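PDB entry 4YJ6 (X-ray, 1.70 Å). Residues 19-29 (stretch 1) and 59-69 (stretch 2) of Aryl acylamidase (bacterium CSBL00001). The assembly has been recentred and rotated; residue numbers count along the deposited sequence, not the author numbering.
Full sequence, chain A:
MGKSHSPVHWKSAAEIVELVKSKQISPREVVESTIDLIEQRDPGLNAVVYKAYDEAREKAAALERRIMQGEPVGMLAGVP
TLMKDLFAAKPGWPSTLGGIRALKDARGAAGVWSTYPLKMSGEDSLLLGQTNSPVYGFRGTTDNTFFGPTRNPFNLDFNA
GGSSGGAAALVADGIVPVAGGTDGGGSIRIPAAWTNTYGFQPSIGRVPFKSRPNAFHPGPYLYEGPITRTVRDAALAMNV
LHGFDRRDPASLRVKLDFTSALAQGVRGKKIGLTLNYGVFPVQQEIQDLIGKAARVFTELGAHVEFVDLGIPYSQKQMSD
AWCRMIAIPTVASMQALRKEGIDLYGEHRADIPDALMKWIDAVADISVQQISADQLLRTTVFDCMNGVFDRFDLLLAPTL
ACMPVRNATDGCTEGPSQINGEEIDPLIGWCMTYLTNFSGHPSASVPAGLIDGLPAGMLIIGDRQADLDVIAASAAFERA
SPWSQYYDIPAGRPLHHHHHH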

# COMPACT_ATOMS: atom_id res chain seq x y z
N LEU A 19 -19.42 15.14 -9.42
CA LEU A 19 -19.50 16.57 -9.12
C LEU A 19 -18.79 17.37 -10.22
O LEU A 19 -19.26 18.40 -10.66
CB LEU A 19 -18.80 16.89 -7.81
CG LEU A 19 -19.57 17.18 -6.51
CD1 LEU A 19 -21.10 17.01 -6.58
CD2 LEU A 19 -18.94 16.49 -5.31
N VAL A 20 -17.64 16.86 -10.66
CA VAL A 20 -16.88 17.60 -11.66
C VAL A 20 -17.50 17.43 -13.07
O VAL A 20 -17.66 18.41 -13.80
CB VAL A 20 -15.38 17.15 -11.62
CG1 VAL A 20 -14.62 17.66 -12.84
CG2 VAL A 20 -14.72 17.63 -10.30
N LYS A 21 -17.93 16.22 -13.41
CA LYS A 21 -18.50 15.96 -14.73
C LYS A 21 -19.79 16.74 -14.92
O LYS A 21 -20.07 17.25 -16.02
CB LYS A 21 -18.80 14.47 -14.90
CG LYS A 21 -19.53 14.16 -16.20
CD LYS A 21 -20.27 12.86 -16.15
CE LYS A 21 -21.55 12.96 -17.02
NZ LYS A 21 -22.51 14.09 -16.62
N SER A 22 -20.59 16.84 -13.87
CA SER A 22 -21.85 17.58 -13.95
C SER A 22 -21.69 19.09 -13.75
O SER A 22 -22.69 19.83 -13.69
CB SER A 22 -22.84 17.05 -12.93
OG SER A 22 -22.38 17.26 -11.62
N LYS A 23 -20.44 19.54 -13.68
CA LYS A 23 -20.12 20.96 -13.49
C LYS A 23 -20.65 21.56 -12.20
O LYS A 23 -20.88 22.77 -12.11
CB LYS A 23 -20.60 21.79 -14.70
CG LYS A 23 -20.08 21.25 -16.03
CD LYS A 23 -20.61 22.05 -17.24
CE LYS A 23 -20.17 21.41 -18.57
NZ LYS A 23 -20.92 21.99 -19.76
N GLN A 24 -20.85 20.73 -11.17
CA GLN A 24 -21.23 21.28 -9.88
C GLN A 24 -20.07 21.94 -9.16
O GLN A 24 -20.26 22.84 -8.34
CB GLN A 24 -21.81 20.20 -8.99
CG GLN A 24 -23.18 19.72 -9.42
CD GLN A 24 -23.67 18.62 -8.50
OE1 GLN A 24 -23.92 18.86 -7.32
NE2 GLN A 24 -23.74 17.40 -9.02
N ILE A 25 -18.86 21.48 -9.45
CA ILE A 25 -17.68 22.05 -8.83
C ILE A 25 -16.60 22.06 -9.89
O ILE A 25 -16.51 21.13 -10.68
CB ILE A 25 -17.22 21.21 -7.60
CG1 ILE A 25 -16.11 21.94 -6.84
CG2 ILE A 25 -16.76 19.81 -8.02
CD1 ILE A 25 -15.78 21.26 -5.48
N SER A 26 -15.81 23.13 -9.94
CA SER A 26 -14.69 23.22 -10.87
C SER A 26 -13.50 22.42 -10.36
O SER A 26 -13.26 22.39 -9.17
CB SER A 26 -14.22 24.67 -10.98
OG SER A 26 -13.12 24.74 -11.91
N PRO A 27 -12.71 21.82 -11.28
CA PRO A 27 -11.41 21.25 -10.89
C PRO A 27 -10.57 22.26 -10.09
O PRO A 27 -9.88 21.87 -9.15
CB PRO A 27 -10.74 20.95 -12.22
CG PRO A 27 -11.87 20.78 -13.19
CD PRO A 27 -12.96 21.70 -12.72
N ARG A 28 -10.63 23.54 -10.45
CA ARG A 28 -9.91 24.54 -9.68
C ARG A 28 -10.31 24.53 -8.22
O ARG A 28 -9.48 24.66 -7.33
CB ARG A 28 -10.17 25.96 -10.22
CG ARG A 28 -9.73 26.22 -11.66
CD ARG A 28 -10.02 27.69 -11.96
NE ARG A 28 -9.69 28.15 -13.31
CZ ARG A 28 -8.53 28.69 -13.66
NH1 ARG A 28 -7.54 28.82 -12.75
NH2 ARG A 28 -8.37 29.13 -14.93
N GLU A 29 -11.62 24.38 -7.95
CA GLU A 29 -12.09 24.45 -6.59
C GLU A 29 -11.73 23.14 -5.87
O GLU A 29 -11.40 23.15 -4.70
CB GLU A 29 -13.60 24.69 -6.54
CG GLU A 29 -14.08 24.85 -5.13
CD GLU A 29 -15.57 25.13 -5.02
OE1 GLU A 29 -16.11 25.02 -3.88
OE2 GLU A 29 -16.20 25.46 -6.06
N LYS A 59 -2.93 22.10 -14.08
CA LYS A 59 -3.67 20.99 -14.66
C LYS A 59 -5.15 21.24 -14.48
O LYS A 59 -5.94 20.93 -15.37
CB LYS A 59 -3.31 19.66 -13.99
CG LYS A 59 -1.87 19.19 -14.21
CD LYS A 59 -1.61 18.85 -15.64
CE LYS A 59 -0.20 18.25 -15.81
NZ LYS A 59 -0.20 17.29 -16.93
N ALA A 60 -5.54 21.78 -13.32
CA ALA A 60 -6.97 22.03 -13.09
C ALA A 60 -7.52 23.06 -14.07
O ALA A 60 -8.66 22.93 -14.53
CB ALA A 60 -7.20 22.50 -11.67
N ALA A 61 -6.74 24.11 -14.36
CA ALA A 61 -7.20 25.14 -15.34
C ALA A 61 -7.44 24.54 -16.71
O ALA A 61 -8.42 24.85 -17.38
CB ALA A 61 -6.20 26.33 -15.44
N ALA A 62 -6.54 23.65 -17.13
CA ALA A 62 -6.67 23.02 -18.44
C ALA A 62 -7.86 22.05 -18.45
O ALA A 62 -8.59 21.95 -19.43
CB ALA A 62 -5.35 22.30 -18.80
N LEU A 63 -8.06 21.35 -17.33
CA LEU A 63 -9.17 20.39 -17.24
C LEU A 63 -10.49 21.16 -17.26
O LEU A 63 -11.47 20.78 -17.94
CB LEU A 63 -9.05 19.60 -15.93
CG LEU A 63 -9.57 18.15 -15.85
CD1 LEU A 63 -10.01 17.79 -14.42
CD2 LEU A 63 -10.55 17.66 -16.91
N GLU A 64 -10.49 22.27 -16.54
CA GLU A 64 -11.69 23.10 -16.49
C GLU A 64 -12.02 23.59 -17.90
O GLU A 64 -13.20 23.56 -18.31
CB GLU A 64 -11.48 24.28 -15.55
CG GLU A 64 -12.67 25.27 -15.56
CD GLU A 64 -12.37 26.52 -14.77
OE1 GLU A 64 -12.85 26.65 -13.63
OE2 GLU A 64 -11.63 27.39 -15.30
N ARG A 65 -11.00 24.01 -18.65
CA ARG A 65 -11.27 24.48 -20.02
C ARG A 65 -11.86 23.37 -20.88
O ARG A 65 -12.83 23.59 -21.60
CB ARG A 65 -10.02 25.06 -20.66
CG ARG A 65 -10.32 25.76 -22.00
CD ARG A 65 -9.05 25.93 -22.90
NE ARG A 65 -8.47 24.64 -23.23
CZ ARG A 65 -8.97 23.79 -24.12
NH1 ARG A 65 -10.04 24.11 -24.82
NH2 ARG A 65 -8.40 22.61 -24.32
N ARG A 66 -11.30 22.16 -20.81
CA ARG A 66 -11.83 21.05 -21.58
C ARG A 66 -13.28 20.73 -21.19
O ARG A 66 -14.11 20.47 -22.06
CB ARG A 66 -10.96 19.81 -21.43
CG ARG A 66 -9.63 19.94 -22.19
CD ARG A 66 -8.87 18.62 -22.15
NE ARG A 66 -8.09 18.48 -20.93
CZ ARG A 66 -8.07 17.41 -20.14
NH1 ARG A 66 -8.83 16.33 -20.39
NH2 ARG A 66 -7.27 17.42 -19.07
N ILE A 67 -13.57 20.74 -19.89
CA ILE A 67 -14.94 20.47 -19.44
C ILE A 67 -15.91 21.53 -19.99
O ILE A 67 -17.01 21.21 -20.45
CB ILE A 67 -15.01 20.49 -17.89
CG1 ILE A 67 -14.32 19.23 -17.36
CG2 ILE A 67 -16.47 20.62 -17.39
CD1 ILE A 67 -14.19 19.22 -15.83
N MSE A 68 -15.49 22.79 -19.93
CA MSE A 68 -16.38 23.87 -20.38
C MSE A 68 -16.60 23.82 -21.89
O MSE A 68 -17.69 24.14 -22.36
CB MSE A 68 -15.84 25.23 -19.93
CG MSE A 68 -15.92 25.37 -18.40
SE MSE A 68 -17.59 24.69 -17.56
CE MSE A 68 -18.57 26.36 -17.65
N GLN A 69 -15.59 23.35 -22.63
CA GLN A 69 -15.70 23.28 -24.09
C GLN A 69 -16.19 21.94 -24.59
O GLN A 69 -16.31 21.73 -25.80
CB GLN A 69 -14.35 23.60 -24.74
CG GLN A 69 -13.80 24.93 -24.29
CD GLN A 69 -14.65 26.07 -24.78
OE1 GLN A 69 -14.89 26.19 -25.98
NE2 GLN A 69 -15.14 26.91 -23.86
O HOH W 1 -19.65 21.65 -22.07

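The contact is built on three residues, Pro27 and Arg28 from the first stretch and Ile67 from the second, with Glu64 as the polar partner of Ser26 and Arg28. Stretch 2 is helical, whereas stretch 1 leaves one helix at Ser22, passes through a short loop and enters another at Pro27. Together they bury 535 Å² of surface, both sides summed.

The CA-to-CB bond of Pro27 points toward stretch 2, and its side chain sits as a knob among Ala60, Leu63, Glu64 and Ile67, residues spaced so that they line one side of that helix. CB of Pro27 lies 3.9 Å from CB of Ala60, while its CG lies 3.7 Å from CD1 of Leu63 and 3.8 Å from CD1 of Ile67. A methyl suits this place, where the CA atoms of Pro27 and Ala60 are 5.0 Å apart. Proline also suits the first turn of a helix, where its lack of an amide hydrogen costs no helical hydrogen bond and its ring fixes phi near the helical value.

Glu64 forms part of this hole and extends past it, with chi1 and chi2 both t, and uses its two carboxylate oxygens separately. OG of Ser26 donates to OE1 of Glu64 at 2.6 Å, and NE of Arg28 donates to OE2 of Glu64 at 2.9 Å in a nearly straight hydrogen bond that is part of a salt bridge. Ser26 does double duty: at the N-cap position, its OG also accepts from N of Arg28 at 3.1 Å. A hydroxyl, able to donate and accept at once, thus ties the start of one helix to the side of the other.

The CA-to-CB bond of Arg28 points sideways, but its long chain brings the guanidinium to the helix of stretch 2. Glu64 OE2 lies at the edge of this group, near its plane, while Ala61 CB packs over one face, 3.6 Å from Arg28 NH2. The methyl offers an apolar surface to that flat group.

Ile67 extends the apolar contact toward the earlier part of stretch 1. Its CD1, which touches Pro27, also lies 3.4 Å from CG1 of buried Val20. On its other branch, CG2 lies 3.9 Å from CG of Lys23, whose aliphatic chain shields this flank while its amine remains at the exposed margin. There NZ of Lys23 donates to a water at 2.7 Å, and the same water donates to O of Ile67 at 3.1 Å.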